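Local coordinates for protein 2-c-methyl-d-erythritol 4-phosphate cytidylyltransferase (Streptococcus pneumoniae, PDB 2VSI) that catalyses the transfer of the cytidylyl group of CTP to D-ribitol 5-phosphate, giving CDP-ribitol and diphosphate, at residues Ile108-Asp113 with Pro171-Cys176. Numbering follows the deposited sequence.
With CDF (4-amino-1-{5-O-[(R)-hydroxy(phosphonooxy)phosphoryl]-alpha-D-arabinofuranosyl}pyrimidin-2(1H)-one), chain D.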
loop_
_atom_site.group_PDB
_atom_site.type_symbol
_atom_site.label_atom_id
_atom_site.label_comp_id
_atom_site.label_asym_id
_atom_site.label_seq_id
_atom_site.Cartn_x
_atom_site.Cartn_y
_atom_site.Cartn_z
ATOM N N ILE B 108 -23.043 17.005 -9.035
ATOM C CA ILE B 108 -21.973 16.095 -8.617
ATOM C C ILE B 108 -22.024 15.741 -7.123
ATOM O O ILE B 108 -22.490 16.530 -6.297
ATOM C CB ILE B 108 -20.557 16.637 -8.984
ATOM C CG1 ILE B 108 -20.301 18.006 -8.336
ATOM C CG2 ILE B 108 -20.378 16.694 -10.500
ATOM C CD1 ILE B 108 -18.829 18.368 -8.202
ATOM N N VAL B 109 -21.544 14.542 -6.798
ATOM C CA VAL B 109 -21.400 14.099 -5.411
ATOM C C VAL B 109 -19.939 13.772 -5.110
ATOM O O VAL B 109 -19.295 13.039 -5.861
ATOM C CB VAL B 109 -22.335 12.886 -5.068
ATOM C CG1 VAL B 109 -22.370 11.870 -6.194
ATOM C CG2 VAL B 109 -21.928 12.213 -3.757
ATOM N N VAL B 110 -19.423 14.335 -4.020
ATOM C CA VAL B 110 -18.075 14.027 -3.560
ATOM C C VAL B 110 -18.155 12.953 -2.478
ATOM O O VAL B 110 -18.335 13.255 -1.294
ATOM C CB VAL B 110 -17.338 15.280 -3.041
ATOM C CG1 VAL B 110 -15.919 14.925 -2.605
ATOM C CG2 VAL B 110 -17.310 16.361 -4.113
ATOM N N THR B 111 -18.038 11.697 -2.903
ATOM C CA THR B 111 -18.100 10.562 -1.990
ATOM C C THR B 111 -16.790 10.446 -1.206
ATOM O O THR B 111 -15.719 10.726 -1.744
ATOM C CB THR B 111 -18.379 9.231 -2.734
ATOM O OG1 THR B 111 -17.186 8.765 -3.380
ATOM C CG2 THR B 111 -19.470 9.408 -3.770
ATOM N N HIS B 112 -16.873 10.029 0.053
ATOM C CA HIS B 112 -15.690 9.967 0.904
ATOM C C HIS B 112 -15.863 9.026 2.105
ATOM O O HIS B 112 -16.897 9.038 2.762
ATOM C CB HIS B 112 -15.331 11.381 1.374
ATOM C CG HIS B 112 -14.007 11.477 2.060
ATOM N ND1 HIS B 112 -12.812 11.448 1.376
ATOM C CD2 HIS B 112 -13.691 11.608 3.368
ATOM C CE1 HIS B 112 -11.815 11.554 2.234
ATOM N NE2 HIS B 112 -12.321 11.652 3.450
ATOM N N ASP B 113 -14.843 8.219 2.387
ATOM C CA ASP B 113 -14.840 7.375 3.580
ATOM C C ASP B 113 -14.894 8.212 4.858
ATOM O O ASP B 113 -14.076 9.112 5.051
ATOM C CB ASP B 113 -13.583 6.502 3.623
ATOM C CG ASP B 113 -13.527 5.489 2.509
ATOM O OD1 ASP B 113 -14.585 5.150 1.941
ATOM O OD2 ASP B 113 -12.412 5.018 2.208
ATOM N N PRO B 171 -11.448 11.214 -1.580
ATOM C CA PRO B 171 -12.654 11.289 -2.413
ATOM C C PRO B 171 -12.673 10.520 -3.730
ATOM O O PRO B 171 -11.641 10.349 -4.406
ATOM C CB PRO B 171 -12.778 12.785 -2.712
ATOM C CG PRO B 171 -12.105 13.444 -1.603
ATOM C CD PRO B 171 -10.942 12.564 -1.275
ATOM N N GLN B 172 -13.873 10.048 -4.060
ATOM C CA GLN B 172 -14.239 9.628 -5.408
ATOM C C GLN B 172 -15.453 10.469 -5.800
ATOM O O GLN B 172 -16.460 10.475 -5.085
ATOM C CB GLN B 172 -14.562 8.135 -5.455
ATOM C CG GLN B 172 -13.410 7.231 -5.032
ATOM C CD GLN B 172 -13.704 5.758 -5.250
ATOM O OE1 GLN B 172 -14.845 5.313 -5.112
ATOM N NE2 GLN B 172 -12.672 4.990 -5.593
ATOM N N THR B 173 -15.353 11.192 -6.912
ATOM C CA THR B 173 -16.371 12.183 -7.266
ATOM C C THR B 173 -16.998 11.931 -8.632
ATOM O O THR B 173 -16.320 11.468 -9.555
ATOM C CB THR B 173 -15.786 13.605 -7.203
ATOM O OG1 THR B 173 -15.338 13.857 -5.868
ATOM C CG2 THR B 173 -16.812 14.662 -7.599
ATOM N N PHE B 174 -18.294 12.232 -8.739
ATOM C CA PHE B 174 -19.060 12.051 -9.973
ATOM C C PHE B 174 -20.444 12.705 -9.929
ATOM O O PHE B 174 -20.907 13.146 -8.875
ATOM C CB PHE B 174 -19.213 10.561 -10.308
ATOM C CG PHE B 174 -19.551 9.694 -9.120
ATOM C CD1 PHE B 174 -20.840 9.666 -8.600
ATOM C CD2 PHE B 174 -18.580 8.883 -8.541
ATOM C CE1 PHE B 174 -21.150 8.864 -7.516
ATOM C CE2 PHE B 174 -18.881 8.071 -7.459
ATOM C CZ PHE B 174 -20.168 8.064 -6.945
ATOM N N ARG B 175 -21.091 12.758 -11.090
ATOM C CA ARG B 175 -22.459 13.227 -11.217
ATOM C C ARG B 175 -23.413 12.156 -10.727
ATOM O O ARG B 175 -23.225 10.976 -11.011
ATOM C CB ARG B 175 -22.758 13.582 -12.671
ATOM C CG ARG B 175 -22.071 14.857 -13.101
ATOM C CD ARG B 175 -22.084 15.061 -14.590
ATOM N NE ARG B 175 -21.173 16.139 -14.967
ATOM C CZ ARG B 175 -19.861 15.991 -15.134
ATOM N NH1 ARG B 175 -19.288 14.807 -14.958
ATOM N NH2 ARG B 175 -19.118 17.034 -15.474
ATOM N N CYS B 176 -24.435 12.579 -9.988
ATOM C CA CYS B 176 -25.381 11.664 -9.347
ATOM C C CYS B 176 -26.136 10.790 -10.340
ATOM O O CYS B 176 -26.209 9.572 -10.162
ATOM C CB CYS B 176 -26.361 12.442 -8.477
ATOM S SG CYS B 176 -25.529 13.393 -7.207
HETATM O O3B CDF D . -14.298 -0.660 2.545
HETATM P PB CDF D . -14.326 -1.511 3.795
HETATM O O1B CDF D . -13.523 -2.786 3.691
HETATM O O2B CDF D . -15.700 -1.695 4.401
HETATM O O3A CDF D . -13.508 -0.644 4.882
HETATM P PA CDF D . -14.141 0.651 5.604
HETATM O O1A CDF D . -15.329 0.205 6.423
HETATM O O2A CDF D . -13.018 1.383 6.298
HETATM O "O5'" CDF D . -14.654 1.536 4.355
HETATM C "C5'" CDF D . -14.838 2.949 4.457
HETATM C "C4'" CDF D . -16.314 3.320 4.603
HETATM O "O4'" CDF D . -17.162 2.421 3.875
HETATM C "C3'" CDF D . -16.744 3.269 6.063
HETATM O "O3'" CDF D . -17.007 4.584 6.556
HETATM C "C2'" CDF D . -17.982 2.390 6.091
HETATM O "O2'" CDF D . -17.960 1.526 7.229
HETATM C "C1'" CDF D . -17.875 1.589 4.798
HETATM N N1 CDF D . -19.172 1.130 4.285
HETATM C C2 CDF D . -20.141 2.002 3.724
HETATM O O2 CDF D . -19.938 3.228 3.637
HETATM N N3 CDF D . -21.316 1.502 3.275
HETATM C C4 CDF D . -21.576 0.175 3.353
HETATM N N4 CDF D . -22.751 -0.312 2.902
HETATM C C6 CDF D . -19.428 -0.184 4.362
HETATM C C5 CDF D . -20.637 -0.694 3.898
#
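Thr111 and Gln172 form an antiparallel hydrogen-bonded pair, and Gln172 O serves two donors of the same residue: Thr111 N at 3.0 Å and the hydroxyl Thr111 OG1. With chi1 at 77°, OG1 sits between Thr111's own N and carbonyl carbon, and from there it reaches Gln172 O; the same torsion leaves CG2 beside the N, where Thr111 CG2 meets Phe174 CZ at 3.5 Å. The phenyl ring has two methyl neighbours from the opposing strand, both approaching it obliquely, since Val109 CG1 also lies 3.5 Å from Phe174 CE1. Val109 and Phe174 run side by side, whereas Thr111 crosses Phe174 at about a right angle. Cys176 SG closes on Val109 CG1, extending this apolar patch to the start of helix 176-185, and Phe179 of that helix brings its ring against Phe174 with nearly parallel planes.

The other face of the sheet carries Val110 and Thr173. Both branches of Val110 pack around Thr173 OG1, whose hydrogen-bond partner is Asn127 of helix 121-131, while Val110 CG1 also touches Pro171 CB at 3.8 Å. Pro171, which follows a cis peptide bond, lies alongside His112, with His112 ND1 3.4 Å from Pro171 CD; His112 NE2 bonds to Arg116 O.

Two reciprocal backbone pairs, Val109 with Phe174 and Thr111 with Gln172, fix the register, and the strand directions differ by 164°. Strand 108-113 ends at Asp113, whose OD1 approaches C5' of the bound nucleotide at 3.4 Å; its two carboxylate oxygens make salt bridges with Arg86 and Arg116. Strand 108-113 also pairs in parallel with strand 3-8, and a central strand flanked by parallel and antiparallel neighbours in a mixed sheet is characteristic of the GT-A-like nucleotidyltransferase fold of the IspD/TarI family.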